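PDB 3JVO: head completion protein gp6 from Enterobacteria phage HK97, which forms a tridecameric ring of the head-tail connector, joining the portal protein to gp7 and leaving an open central channel for ejection of the viral DNA. Local coordinates for residues L31-A36 and L65-M70. Sequence-based numbering, arbitrary orientation. Where two conformers were deposited one is given.
Sequences LYAQAA and LVFADM
Helices 26-44 and 57-72, the two long helices of the gp6 subunit, meet here in its buried centre, with segment axes 8.3 Å apart and running at 135° to each other. Alanine suits the tightest point: the CA atoms of Ala36 and Phe67 are 5.1 Å apart, and the lone methyl CB of Ala36 packs against the backbone N of Phe67 and 3.7 Å from CG1, the branch that Val66 offers it. Tyr32 holds CG anti to its carbonyl carbon (chi1 -68°), which sends the ring toward Met70. Its CB lies 3.6 Å from Phe67 CD1; CG and CD1 then pass Met70 CB, which makes a CH-pi contact over the ring face, 4.2 Å from the centroid. Farther out, CE1, CZ and CE2 run beneath Met70 O, which sits above the same face toward the rim. The tip, OH, is 4.0 Å from Met70 O, not a hydrogen bond, and bonds instead to Gln17 OE1 of a neighbouring subunit. Phe67, flat enough to slide its edge against backbone, brings CD1 3.5 Å from Ala33 N, while Phe14 meets its ring with planes tilted by about 55°. Met70, a flexible selenomethionine, bends at chi2 and chi3 to bring CE near Tyr32 CD1. Between these segments the contact rests on apolar packing; Tyr32, their only tyrosine, couples it through its hydroxyl to the ring assembly.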
# COMPACT_ATOMS: atom_id res chain seq x y z
N LEU G 31 32.93 -30.49 -0.24
CA LEU G 31 32.13 -30.62 0.98
C LEU G 31 30.65 -30.31 0.71
O LEU G 31 29.74 -31.03 1.18
CB LEU G 31 32.70 -29.73 2.10
CG LEU G 31 32.05 -29.78 3.48
CD1 LEU G 31 32.86 -29.05 4.60
CD2 LEU G 31 30.59 -29.20 3.44
N TYR G 32 30.39 -29.28 -0.08
CA TYR G 32 29.02 -28.93 -0.45
C TYR G 32 28.37 -30.06 -1.27
O TYR G 32 27.21 -30.39 -1.08
CB TYR G 32 28.98 -27.65 -1.30
CG TYR G 32 29.36 -26.35 -0.60
CD1 TYR G 32 29.17 -26.17 0.77
CD2 TYR G 32 29.91 -25.30 -1.33
CE1 TYR G 32 29.52 -24.95 1.40
CE2 TYR G 32 30.28 -24.08 -0.72
CZ TYR G 32 30.07 -23.91 0.63
OH TYR G 32 30.43 -22.70 1.22
N ALA G 33 29.14 -30.63 -2.19
CA ALA G 33 28.68 -31.72 -3.05
C ALA G 33 28.32 -32.93 -2.21
O ALA G 33 27.29 -33.55 -2.42
CB ALA G 33 29.74 -32.07 -4.08
N GLN G 34 29.19 -33.25 -1.24
CA GLN G 34 28.97 -34.38 -0.35
C GLN G 34 27.73 -34.16 0.52
O GLN G 34 26.94 -35.08 0.72
CB GLN G 34 30.20 -34.63 0.52
CG GLN G 34 31.44 -35.12 -0.28
CD GLN G 34 32.70 -35.12 0.57
OE1 GLN G 34 32.79 -34.42 1.58
NE2 GLN G 34 33.69 -35.92 0.16
N ALA G 35 27.58 -32.93 1.02
CA ALA G 35 26.44 -32.56 1.84
C ALA G 35 25.15 -32.66 1.05
O ALA G 35 24.15 -33.17 1.55
CB ALA G 35 26.61 -31.16 2.39
N ALA G 36 25.15 -32.16 -0.19
CA ALA G 36 23.96 -32.20 -1.03
C ALA G 36 23.56 -33.62 -1.38
O ALA G 36 22.38 -33.96 -1.43
CB ALA G 36 24.19 -31.42 -2.28
N LEU G 65 20.98 -28.87 -7.58
CA LEU G 65 20.26 -27.69 -7.07
C LEU G 65 20.57 -27.43 -5.60
O LEU G 65 20.76 -26.28 -5.16
CB LEU G 65 18.76 -27.85 -7.28
CG LEU G 65 18.23 -27.84 -8.73
CD1 LEU G 65 16.84 -28.41 -8.74
CD2 LEU G 65 18.23 -26.40 -9.24
N VAL G 66 20.64 -28.51 -4.84
CA VAL G 66 20.93 -28.40 -3.41
C VAL G 66 22.37 -27.90 -3.24
O VAL G 66 22.64 -27.05 -2.41
CB VAL G 66 20.64 -29.74 -2.67
CG1 VAL G 66 21.09 -29.68 -1.18
CG2 VAL G 66 19.16 -30.04 -2.74
N PHE G 67 23.29 -28.47 -4.02
CA PHE G 67 24.71 -28.09 -4.00
C PHE G 67 24.89 -26.59 -4.31
O PHE G 67 25.59 -25.87 -3.60
CB PHE G 67 25.52 -28.95 -5.00
CG PHE G 67 26.81 -28.29 -5.45
CD1 PHE G 67 27.98 -28.42 -4.71
CD2 PHE G 67 26.84 -27.50 -6.60
CE1 PHE G 67 29.15 -27.77 -5.12
CE2 PHE G 67 28.02 -26.87 -7.03
CZ PHE G 67 29.17 -27.01 -6.29
N ALA G 68 24.27 -26.13 -5.40
CA ALA G 68 24.43 -24.73 -5.77
C ALA G 68 23.82 -23.82 -4.69
O ALA G 68 24.34 -22.75 -4.42
CB ALA G 68 23.81 -24.46 -7.17
N ASP G 69 22.73 -24.24 -4.06
CA ASP G 69 22.17 -23.42 -2.97
C ASP G 69 23.19 -23.21 -1.84
O ASP G 69 23.41 -22.08 -1.40
CB ASP G 69 20.87 -24.00 -2.44
CG ASP G 69 20.25 -23.13 -1.39
OD1 ASP G 69 19.87 -21.96 -1.70
OD2 ASP G 69 20.16 -23.61 -0.24
N MSE G 70 23.85 -24.28 -1.39
CA MSE G 70 24.95 -24.20 -0.41
C MSE G 70 26.07 -23.26 -0.82
O MSE G 70 26.63 -22.52 -0.02
CB MSE G 70 25.57 -25.58 -0.17
CG MSE G 70 24.64 -26.59 0.46
SE MSE G 70 24.03 -25.99 2.20
CE MSE G 70 25.75 -25.89 3.16